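Local coordinates for acyl-CoA thioesterase YbgC (Helicobacter pylori, PDB 2PZH), which hydrolyses the thioester bond of acyl-CoAs, preferring long-chain fatty acyl and benzoyl groups, and may take part in phospholipid metabolism, at residues Gly16-Tyr26 / Phe58-Leu68. Residues are numbered along the deposited sequence; the frame is centred on the assembly and turned at random. Where two conformers were deposited one is given.
Sequences GVVYHANYLKY and FFTPASLGQVL
Tyr23 reaches from near the start of helix 22-36 to the loop at Ala62, whose backbone N donates to the phenol OH over 3.1 Å in an almost straight bond (173° at the hydrogen). CB points toward residues 58-68, and CG anti to the carbonyl carbon (chi1 -68°) carries the ring on to Ala62. Val18 CG1 lies 3.7 Å above one face, offset toward the rim, while Leu68 CD1 sits near the ring plane at the edge. On the CD2 side Tyr23 meets Phe58 obliquely, CD2 to CE2 3.7 Å; His20 O lies in the Phe58 ring plane at its edge, while His20 CB approaches Phe58 CE2 obliquely at 3.8 Å. Phe105 of strand 102-114 meets both rings, edge-to-face with Phe58. This is the hot-dog fold: the antiparallel sheet wraps helix 22-36, and the contact joins the loop leading into that helix to the connection between strands 47-58 and 67-77. Ala62 is gripped at both backbone polar atoms, since its O accepts from Val18 N at 3.0 Å, the donor tilted 33° from the carbonyl plane. Val17 CG1 rests against Pro61 CB at 3.6 Å; the Val17 side chain lies near Asp13, the predicted active-site residue. Deeper in, Leu68 CD1 approaches Tyr26 CE2 at 3.6 Å, and Val7 touches both side chains.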
# COMPACT_ATOMS: atom_id res chain seq x y z
N GLY A 16 -14.20 3.39 -6.59
CA GLY A 16 -14.11 4.84 -6.48
C GLY A 16 -14.09 5.39 -5.06
O GLY A 16 -14.24 6.59 -4.85
N VAL A 17 -13.92 4.52 -4.07
CA VAL A 17 -13.86 4.97 -2.68
C VAL A 17 -12.56 4.52 -2.06
O VAL A 17 -11.83 3.74 -2.65
CB VAL A 17 -15.03 4.43 -1.85
CG1 VAL A 17 -16.38 4.99 -2.40
CG2 VAL A 17 -15.01 2.89 -1.81
N VAL A 18 -12.27 4.99 -0.86
CA VAL A 18 -11.07 4.60 -0.17
C VAL A 18 -11.13 3.10 0.15
O VAL A 18 -12.14 2.58 0.67
CB VAL A 18 -10.89 5.43 1.12
CG1 VAL A 18 -9.83 4.82 2.05
CG2 VAL A 18 -10.58 6.90 0.77
N TYR A 19 -10.06 2.40 -0.18
CA TYR A 19 -9.93 0.97 0.13
C TYR A 19 -9.96 0.79 1.65
O TYR A 19 -9.29 1.51 2.38
CB TYR A 19 -8.65 0.41 -0.49
CG TYR A 19 -8.41 -1.06 -0.17
CD1 TYR A 19 -9.07 -2.07 -0.89
CD2 TYR A 19 -7.52 -1.44 0.81
CE1 TYR A 19 -8.84 -3.41 -0.60
CE2 TYR A 19 -7.29 -2.75 1.11
CZ TYR A 19 -7.95 -3.73 0.40
OH TYR A 19 -7.69 -5.04 0.72
N HIS A 20 -10.74 -0.17 2.14
CA HIS A 20 -11.09 -0.18 3.55
C HIS A 20 -9.89 -0.14 4.54
O HIS A 20 -9.95 0.56 5.54
CB HIS A 20 -12.01 -1.37 3.87
CG HIS A 20 -11.33 -2.70 3.76
ND1 HIS A 20 -11.00 -3.46 4.86
CD2 HIS A 20 -10.87 -3.39 2.69
CE1 HIS A 20 -10.40 -4.57 4.47
NE2 HIS A 20 -10.30 -4.54 3.15
N ALA A 21 -8.83 -0.91 4.28
CA ALA A 21 -7.66 -0.93 5.17
C ALA A 21 -6.94 0.40 5.28
O ALA A 21 -6.21 0.62 6.25
CB ALA A 21 -6.63 -2.04 4.74
N ASN A 22 -7.09 1.27 4.28
CA ASN A 22 -6.40 2.57 4.29
C ASN A 22 -6.85 3.47 5.43
O ASN A 22 -6.11 4.33 5.88
CB ASN A 22 -6.52 3.29 2.94
CG ASN A 22 -5.84 2.52 1.80
OD1 ASN A 22 -6.18 2.68 0.63
ND2 ASN A 22 -4.89 1.68 2.16
N TYR A 23 -8.06 3.25 5.94
CA TYR A 23 -8.52 4.06 7.07
C TYR A 23 -7.66 3.80 8.30
O TYR A 23 -7.38 4.71 9.08
CB TYR A 23 -9.99 3.79 7.37
CG TYR A 23 -10.94 4.27 6.32
CD1 TYR A 23 -10.99 5.62 5.96
CD2 TYR A 23 -11.80 3.38 5.68
CE1 TYR A 23 -11.88 6.07 5.01
CE2 TYR A 23 -12.69 3.82 4.74
CZ TYR A 23 -12.73 5.17 4.41
OH TYR A 23 -13.62 5.62 3.47
N LEU A 24 -7.22 2.55 8.44
CA LEU A 24 -6.28 2.17 9.49
C LEU A 24 -4.94 2.91 9.34
O LEU A 24 -4.37 3.37 10.33
CB LEU A 24 -6.08 0.66 9.47
CG LEU A 24 -7.28 -0.10 10.04
CD1 LEU A 24 -7.04 -1.59 10.03
CD2 LEU A 24 -7.50 0.40 11.45
N LYS A 25 -4.43 3.01 8.11
CA LYS A 25 -3.23 3.82 7.87
C LYS A 25 -3.42 5.27 8.33
O LYS A 25 -2.56 5.82 9.01
CB LYS A 25 -2.83 3.76 6.41
CG LYS A 25 -2.43 2.36 5.97
CD LYS A 25 -1.99 2.34 4.53
CE LYS A 25 -1.38 0.98 4.18
NZ LYS A 25 -0.56 1.00 2.95
N TYR A 26 -4.53 5.88 7.93
CA TYR A 26 -4.81 7.25 8.41
C TYR A 26 -4.80 7.36 9.95
O TYR A 26 -4.21 8.32 10.52
CB TYR A 26 -6.15 7.74 7.89
CG TYR A 26 -6.29 7.78 6.39
CD1 TYR A 26 -5.21 8.03 5.55
CD2 TYR A 26 -7.53 7.61 5.82
CE1 TYR A 26 -5.38 8.11 4.15
CE2 TYR A 26 -7.71 7.68 4.44
CZ TYR A 26 -6.65 7.93 3.62
OH TYR A 26 -6.87 7.98 2.26
N PHE A 58 -17.65 1.30 9.63
CA PHE A 58 -17.56 2.06 8.40
C PHE A 58 -18.86 2.81 8.16
O PHE A 58 -19.94 2.25 8.35
CB PHE A 58 -17.26 1.12 7.24
CG PHE A 58 -15.94 0.44 7.38
CD1 PHE A 58 -15.81 -0.69 8.18
CD2 PHE A 58 -14.79 0.96 6.78
CE1 PHE A 58 -14.57 -1.32 8.34
CE2 PHE A 58 -13.56 0.33 6.94
CZ PHE A 58 -13.45 -0.80 7.73
N PHE A 59 -18.74 4.08 7.81
CA PHE A 59 -19.91 4.92 7.59
C PHE A 59 -19.89 5.41 6.14
O PHE A 59 -19.65 4.61 5.23
CB PHE A 59 -19.94 6.05 8.62
CG PHE A 59 -20.01 5.55 10.03
CD1 PHE A 59 -21.24 5.20 10.57
CD2 PHE A 59 -18.87 5.39 10.79
CE1 PHE A 59 -21.33 4.72 11.88
CE2 PHE A 59 -18.94 4.92 12.11
CZ PHE A 59 -20.18 4.57 12.64
N THR A 60 -20.08 6.70 5.90
CA THR A 60 -20.05 7.17 4.52
C THR A 60 -18.64 7.06 3.92
O THR A 60 -17.71 7.65 4.43
CB THR A 60 -20.56 8.62 4.38
OG1 THR A 60 -21.92 8.68 4.81
CG2 THR A 60 -20.47 9.08 2.90
N PRO A 61 -18.50 6.30 2.82
CA PRO A 61 -17.18 6.15 2.21
C PRO A 61 -16.60 7.45 1.69
O PRO A 61 -17.32 8.28 1.13
CB PRO A 61 -17.43 5.21 1.02
CG PRO A 61 -18.90 5.22 0.79
CD PRO A 61 -19.54 5.54 2.11
N ALA A 62 -15.29 7.61 1.85
CA ALA A 62 -14.57 8.76 1.34
C ALA A 62 -14.09 8.52 -0.08
O ALA A 62 -13.99 7.38 -0.53
CB ALA A 62 -13.40 9.11 2.25
N SER A 63 -13.77 9.59 -0.79
CA SER A 63 -13.42 9.47 -2.18
C SER A 63 -12.34 10.46 -2.59
O SER A 63 -11.95 11.33 -1.81
CB SER A 63 -14.66 9.62 -3.05
OG SER A 63 -15.24 10.90 -2.92
N LEU A 64 -11.86 10.30 -3.83
CA LEU A 64 -10.73 11.07 -4.36
C LEU A 64 -10.84 12.57 -4.12
O LEU A 64 -11.86 13.18 -4.42
CB LEU A 64 -10.63 10.85 -5.87
CG LEU A 64 -9.43 11.48 -6.56
CD1 LEU A 64 -8.19 10.71 -6.13
CD2 LEU A 64 -9.60 11.49 -8.09
N GLY A 65 -9.78 13.16 -3.58
CA GLY A 65 -9.69 14.62 -3.46
C GLY A 65 -10.25 15.19 -2.17
O GLY A 65 -10.05 16.35 -1.86
N GLN A 66 -10.98 14.37 -1.44
CA GLN A 66 -11.52 14.82 -0.16
C GLN A 66 -10.40 15.00 0.87
O GLN A 66 -9.34 14.41 0.77
CB GLN A 66 -12.56 13.82 0.33
CG GLN A 66 -13.81 13.82 -0.55
CD GLN A 66 -14.90 12.90 -0.05
OE1 GLN A 66 -14.63 11.92 0.66
NE2 GLN A 66 -16.13 13.21 -0.39
N VAL A 67 -10.65 15.87 1.86
CA VAL A 67 -9.75 16.01 3.00
C VAL A 67 -10.45 15.43 4.21
O VAL A 67 -11.61 15.77 4.51
CB VAL A 67 -9.33 17.48 3.21
CG1 VAL A 67 -8.41 17.63 4.45
CG2 VAL A 67 -8.62 18.00 1.92
N LEU A 68 -9.76 14.53 4.88
CA LEU A 68 -10.33 13.81 6.00
C LEU A 68 -9.66 14.30 7.26
O LEU A 68 -8.48 14.59 7.28
CB LEU A 68 -10.09 12.30 5.86
CG LEU A 68 -10.53 11.65 4.54
CD1 LEU A 68 -10.37 10.14 4.56
CD2 LEU A 68 -11.99 12.05 4.21
O HOH W 1 -12.65 8.33 -5.80